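Local atomic coordinates of TT1561 protein (Thermus thermophilus, PDB entry 1UF3), a protein that is of uncharacterised function but binds calcium ions and probably acts as a metal-dependent phosphoesterase of the calcineurin superfamily. Residues Glu22-Leu27 and Gly210-Leu215; Gly16-Leu21 and Tyr52-Arg57. All coordinates share one frame; numbering follows the deposited sequence.

Interaction 1: residues Glu22-Leu27 and Gly210-Leu215; sequences EKFVKL and GEYSLL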
loop_
_atom_site.group_PDB
_atom_site.type_symbol
_atom_site.label_atom_id
_atom_site.label_comp_id
_atom_site.label_asym_id
_atom_site.label_seq_id
_atom_site.Cartn_x
_atom_site.Cartn_y
_atom_site.Cartn_z
ATOM N N GLU A 22 17.155 -12.003 16.898
ATOM C CA GLU A 22 15.799 -11.510 16.998
ATOM C C GLU A 22 15.720 -9.987 16.945
ATOM O O GLU A 22 14.789 -9.433 16.346
ATOM C CB GLU A 22 15.122 -11.994 18.272
ATOM C CG GLU A 22 13.660 -11.600 18.275
ATOM C CD GLU A 22 12.931 -12.008 19.522
ATOM O OE1 GLU A 22 12.943 -13.220 19.841
ATOM O OE2 GLU A 22 12.336 -11.112 20.174
ATOM N N LYS A 23 16.673 -9.307 17.590
ATOM C CA LYS A 23 16.676 -7.843 17.570
ATOM C C LYS A 23 16.975 -7.408 16.133
ATOM O O LYS A 23 16.395 -6.448 15.625
ATOM C CB LYS A 23 17.753 -7.282 18.511
ATOM C CG LYS A 23 17.495 -7.505 20.011
ATOM C CD LYS A 23 18.745 -7.140 20.825
ATOM C CE LYS A 23 18.535 -7.251 22.333
ATOM N NZ LYS A 23 17.778 -6.104 22.907
ATOM N N PHE A 24 17.881 -8.139 15.493
ATOM C CA PHE A 24 18.291 -7.876 14.113
ATOM C C PHE A 24 17.068 -7.957 13.193
ATOM O O PHE A 24 16.818 -7.058 12.394
ATOM C CB PHE A 24 19.342 -8.905 13.678
ATOM C CG PHE A 24 19.749 -8.797 12.225
ATOM C CD1 PHE A 24 20.520 -7.728 11.776
ATOM C CD2 PHE A 24 19.338 -9.757 11.304
ATOM C CE1 PHE A 24 20.880 -7.606 10.423
ATOM C CE2 PHE A 24 19.690 -9.653 9.942
ATOM C CZ PHE A 24 20.464 -8.569 9.503
ATOM N N VAL A 25 16.310 -9.037 13.329
ATOM C CA VAL A 25 15.104 -9.248 12.530
ATOM C C VAL A 25 14.077 -8.147 12.770
ATOM O O VAL A 25 13.447 -7.669 11.819
ATOM C CB VAL A 25 14.491 -10.637 12.834
ATOM C CG1 VAL A 25 13.098 -10.759 12.240
ATOM C CG2 VAL A 25 15.399 -11.710 12.267
ATOM N N LYS A 26 13.916 -7.727 14.024
ATOM C CA LYS A 26 12.967 -6.666 14.343
ATOM C C LYS A 26 13.383 -5.277 13.852
ATOM O O LYS A 26 12.629 -4.314 13.980
ATOM C CB LYS A 26 12.718 -6.613 15.844
ATOM C CG LYS A 26 12.073 -7.858 16.369
ATOM C CD LYS A 26 11.445 -7.604 17.723
ATOM C CE LYS A 26 10.740 -8.840 18.235
ATOM N NZ LYS A 26 10.220 -8.627 19.619
ATOM N N LEU A 27 14.577 -5.174 13.286
ATOM C CA LEU A 27 15.062 -3.905 12.768
ATOM C C LEU A 27 14.517 -3.648 11.371
ATOM O O LEU A 27 14.401 -2.499 10.943
ATOM C CB LEU A 27 16.582 -3.915 12.622
ATOM C CG LEU A 27 17.537 -4.145 13.775
ATOM C CD1 LEU A 27 18.924 -4.230 13.181
ATOM C CD2 LEU A 27 17.455 -3.020 14.774
ATOM N N GLY A 210 27.176 -7.616 17.953
ATOM C CA GLY A 210 26.014 -6.755 17.833
ATOM C C GLY A 210 25.943 -5.878 16.585
ATOM O O GLY A 210 24.982 -5.136 16.409
ATOM N N GLU A 211 26.935 -5.967 15.709
ATOM C CA GLU A 211 26.970 -5.104 14.521
ATOM C C GLU A 211 26.173 -5.537 13.279
ATOM O O GLU A 211 26.033 -6.726 12.982
ATOM C CB GLU A 211 28.415 -4.895 14.063
ATOM C CG GLU A 211 29.438 -4.746 15.174
ATOM C CD GLU A 211 30.857 -4.781 14.637
ATOM O OE1 GLU A 211 31.146 -5.644 13.776
ATOM O OE2 GLU A 211 31.685 -3.949 15.076
ATOM N N TYR A 212 25.691 -4.535 12.547
ATOM C CA TYR A 212 24.982 -4.761 11.295
ATOM C C TYR A 212 25.030 -3.481 10.469
ATOM O O TYR A 212 25.380 -2.401 10.974
ATOM C CB TYR A 212 23.520 -5.172 11.550
ATOM C CG TYR A 212 22.670 -4.052 12.079
ATOM C CD1 TYR A 212 21.992 -3.196 11.216
ATOM C CD2 TYR A 212 22.593 -3.814 13.443
ATOM C CE1 TYR A 212 21.263 -2.119 11.709
ATOM C CE2 TYR A 212 21.867 -2.751 13.950
ATOM C CZ TYR A 212 21.205 -1.902 13.085
ATOM O OH TYR A 212 20.504 -0.844 13.624
ATOM N N SER A 213 24.670 -3.620 9.199
ATOM C CA SER A 213 24.634 -2.519 8.255
ATOM C C SER A 213 23.345 -2.584 7.410
ATOM O O SER A 213 22.746 -3.647 7.220
ATOM C CB SER A 213 25.831 -2.607 7.291
ATOM O OG SER A 213 27.103 -2.551 7.939
ATOM N N LEU A 214 22.924 -1.429 6.918
ATOM C CA LEU A 214 21.787 -1.339 6.011
ATOM C C LEU A 214 22.452 -0.760 4.758
ATOM O O LEU A 214 22.873 0.406 4.760
ATOM C CB LEU A 214 20.719 -0.377 6.526
ATOM C CG LEU A 214 19.523 -0.252 5.552
ATOM C CD1 LEU A 214 18.688 -1.562 5.554
ATOM C CD2 LEU A 214 18.651 0.919 5.962
ATOM N N LEU A 215 22.607 -1.582 3.728
ATOM C CA LEU A 215 23.228 -1.135 2.495
ATOM C C LEU A 215 22.236 -0.478 1.542
ATOM O O LEU A 215 21.103 -0.956 1.371
ATOM C CB LEU A 215 23.882 -2.285 1.736
ATOM C CG LEU A 215 24.369 -3.613 2.308
ATOM C CD1 LEU A 215 25.469 -4.088 1.402
ATOM C CD2 LEU A 215 24.827 -3.515 3.749
#

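Interaction 2: residues Gly16-Leu21 and Tyr52-Arg57; sequences GDLEAL and YAAFFR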
loop_
_atom_site.group_PDB
_atom_site.type_symbol
_atom_site.label_atom_id
_atom_site.label_comp_id
_atom_site.label_asym_id
_atom_site.label_seq_id
_atom_site.Cartn_x
_atom_site.Cartn_y
_atom_site.Cartn_z
ATOM N N GLY A 16 25.084 -18.317 16.874
ATOM C CA GLY A 16 24.061 -18.808 17.785
ATOM C C GLY A 16 23.416 -17.822 18.733
ATOM O O GLY A 16 22.585 -18.215 19.558
ATOM N N ASP A 17 23.770 -16.544 18.622
ATOM C CA ASP A 17 23.182 -15.523 19.489
ATOM C C ASP A 17 21.761 -15.207 19.009
ATOM O O ASP A 17 21.550 -14.302 18.194
ATOM C CB ASP A 17 24.026 -14.256 19.447
ATOM C CG ASP A 17 23.697 -13.310 20.566
ATOM O OD1 ASP A 17 22.582 -13.421 21.111
ATOM O OD2 ASP A 17 24.541 -12.450 20.900
ATOM N N LEU A 18 20.786 -15.947 19.531
ATOM C CA LEU A 18 19.391 -15.773 19.140
ATOM C C LEU A 18 18.755 -14.471 19.598
ATOM O O LEU A 18 17.813 -13.971 18.966
ATOM C CB LEU A 18 18.554 -16.945 19.659
ATOM C CG LEU A 18 19.047 -18.299 19.162
ATOM C CD1 LEU A 18 18.190 -19.390 19.744
ATOM C CD2 LEU A 18 19.011 -18.339 17.645
ATOM N N GLU A 19 19.235 -13.920 20.706
ATOM C CA GLU A 19 18.649 -12.677 21.176
ATOM C C GLU A 19 19.040 -11.568 20.213
ATOM O O GLU A 19 18.238 -10.700 19.893
ATOM C CB GLU A 19 19.112 -12.349 22.604
ATOM C CG GLU A 19 18.647 -13.357 23.650
ATOM C CD GLU A 19 17.128 -13.563 23.668
ATOM O OE1 GLU A 19 16.386 -12.598 23.967
ATOM O OE2 GLU A 19 16.674 -14.700 23.386
ATOM N N ALA A 20 20.283 -11.600 19.758
ATOM C CA ALA A 20 20.766 -10.607 18.815
ATOM C C ALA A 20 20.049 -10.799 17.462
ATOM O O ALA A 20 19.605 -9.829 16.840
ATOM C CB ALA A 20 22.275 -10.747 18.647
ATOM N N LEU A 21 19.937 -12.048 17.016
ATOM C CA LEU A 21 19.261 -12.356 15.756
ATOM C C LEU A 21 17.847 -11.802 15.783
ATOM O O LEU A 21 17.388 -11.184 14.815
ATOM C CB LEU A 21 19.196 -13.861 15.531
ATOM C CG LEU A 21 18.538 -14.300 14.222
ATOM C CD1 LEU A 21 19.348 -13.781 13.060
ATOM C CD2 LEU A 21 18.462 -15.816 14.161
ATOM N N TYR A 52 19.598 -24.996 14.715
ATOM C CA TYR A 52 19.403 -24.325 13.435
ATOM C C TYR A 52 17.911 -24.067 13.246
ATOM O O TYR A 52 17.507 -23.017 12.742
ATOM C CB TYR A 52 19.971 -25.187 12.304
ATOM C CG TYR A 52 21.484 -25.102 12.214
ATOM C CD1 TYR A 52 22.298 -26.102 12.744
ATOM C CD2 TYR A 52 22.104 -24.001 11.618
ATOM C CE1 TYR A 52 23.681 -26.011 12.681
ATOM C CE2 TYR A 52 23.490 -23.899 11.546
ATOM C CZ TYR A 52 24.275 -24.901 12.078
ATOM O OH TYR A 52 25.651 -24.795 12.021
ATOM N N ALA A 53 17.084 -25.005 13.698
ATOM C CA ALA A 53 15.649 -24.830 13.568
ATOM C C ALA A 53 15.172 -23.608 14.343
ATOM O O ALA A 53 14.331 -22.850 13.851
ATOM C CB ALA A 53 14.922 -26.083 14.033
ATOM N N ALA A 54 15.708 -23.386 15.545
ATOM C CA ALA A 54 15.285 -22.224 16.330
ATOM C C ALA A 54 15.748 -20.927 15.650
ATOM O O ALA A 54 15.023 -19.935 15.625
ATOM C CB ALA A 54 15.849 -22.314 17.758
ATOM N N PHE A 55 16.972 -20.961 15.121
ATOM C CA PHE A 55 17.588 -19.837 14.400
ATOM C C PHE A 55 16.677 -19.437 13.198
ATOM O O PHE A 55 16.273 -18.297 13.060
ATOM C CB PHE A 55 18.965 -20.279 13.885
ATOM C CG PHE A 55 19.738 -19.196 13.196
ATOM C CD1 PHE A 55 20.643 -18.409 13.911
ATOM C CD2 PHE A 55 19.570 -18.960 11.827
ATOM C CE1 PHE A 55 21.381 -17.395 13.271
ATOM C CE2 PHE A 55 20.296 -17.954 11.179
ATOM C CZ PHE A 55 21.205 -17.169 11.903
ATOM N N PHE A 56 16.364 -20.404 12.343
ATOM C CA PHE A 56 15.506 -20.162 11.179
ATOM C C PHE A 56 14.079 -19.734 11.518
ATOM O O PHE A 56 13.466 -18.931 10.804
ATOM C CB PHE A 56 15.515 -21.403 10.303
ATOM C CG PHE A 56 16.808 -21.597 9.577
ATOM C CD1 PHE A 56 17.385 -22.844 9.473
ATOM C CD2 PHE A 56 17.451 -20.506 8.982
ATOM C CE1 PHE A 56 18.584 -23.023 8.793
ATOM C CE2 PHE A 56 18.650 -20.681 8.299
ATOM C CZ PHE A 56 19.216 -21.943 8.207
ATOM N N ARG A 57 13.547 -20.237 12.625
ATOM C CA ARG A 57 12.201 -19.855 13.036
ATOM C C ARG A 57 12.170 -18.352 13.324
ATOM O O ARG A 57 11.224 -17.643 12.954
ATOM C CB ARG A 57 11.799 -20.637 14.287
ATOM C CG ARG A 57 10.395 -20.351 14.749
ATOM C CD ARG A 57 9.509 -21.583 14.626
ATOM N NE ARG A 57 8.098 -21.222 14.793
ATOM C CZ ARG A 57 7.078 -22.061 14.645
ATOM N NH1 ARG A 57 7.295 -23.334 14.327
ATOM N NH2 ARG A 57 5.835 -21.619 14.805
#

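Interaction 1: residues Glu22-Leu27 and Gly210-Leu215
Leu27 sets its CD1 methyl squarely over the ring of Tyr212, 3.3 Å from the ring centroid and only 15° off the ring normal, a close CH-pi contact. Its other methyl, CD2, lies farther out, 3.9 Å from the phenol oxygen Tyr212 OH. Phe24 reaches the same tyrosine at the root of its side chain: with CG anti to the backbone N (chi1 175°), its ring extends to the strand and its edge, through CE1, comes 3.8 Å from Tyr212 CB. The two aromatic rings do not stack. Without the phenol ring, an alanine in place of Tyr212 would probably leave Leu27 CD1 without its aromatic partner and open a gap between helix and strand. Leu9 of strand 7-12 touches both Phe24 and Tyr212, so the tight part of the contact continues onto the neighbouring strand. The outward side of the helix is looser and polar; there Lys26 NZ forms a salt bridge with Glu22 OE2 at 3.3 Å, its hydrogen bond weak, and Lys26 packs on Asp30 of a second subunit. The contact thus lays helix 18-25 and Leu27 just beyond it against antiparallel strand 211-216, the helix-on-sheet layering of the calcineurin-like metallophosphoesterase fold.

Interaction 2: residues Gly16-Leu21 and Tyr52-Arg57
Segments 16-21 and 52-57 come together as two helices, the first turn of helix 18-25 against the middle of helix 49-59, with Leu18 and Phe55 nearest at 6.5 Å between their CA atoms. Both helices cover the sheet containing strand 35-39, within the alpha/beta architecture of the metallophosphoesterase family. Gly16 leads into Asp17, which occupies the N-cap position of helix 18-25 and is the centre of an inverse gamma turn. From the other helix, Phe55 has the largest share of the contact. Its first torsion is extended, with CG opposite the backbone N (chi1 -177°), which brings the ring across to the leucines of the first helix. Leu21 crosses it at about a right angle and lays CD2 over one face, displaced from the centre toward the rim beside CD1 and CE1; this CH-pi contact measures 3.5 Å from CD2 to the ring centroid. The second methyl, Leu21 CD1, sits by Phe55 CZ. Leu18 approaches obliquely, with CD2 3.8 Å from Phe55 CA, while its CD1 faces the small methyl of Ala54 at the margin. Leu38 of strand 35-39 touches both Leu21 and Phe55, and Ile58 meets both leucines, so the apolar cluster continues down to the sheet and along helix 49-59. No hydrogen bond joins the two segments. The polar detail belongs to the helix start itself, where Ala20 N donates to Asp17 OD1 at 3.2 Å, nearly straight at 162° but from well above the carboxylate plane.

How the interactions relate
Interactions 1 and 2 share helix 18-25, and their centres lie 13 Å apart. Segments 16-21 and 22-27 follow each other directly: the first turn of the helix packs on helix 49-59, while Phe24 near its end and Leu27, two residues past it, meet strand 211-216 near the C-terminus. One helix is therefore tied to a neighbour close in sequence and to a strand more than 180 residues farther on. Neither contact binds calcium. The side chain of Leu27 is about 13 Å from a bound calcium ion, and that of Phe55 about 12 Å; Phe55 also lies about 8 Å, side chain to side chain, from the calcium-binding residue Ala47.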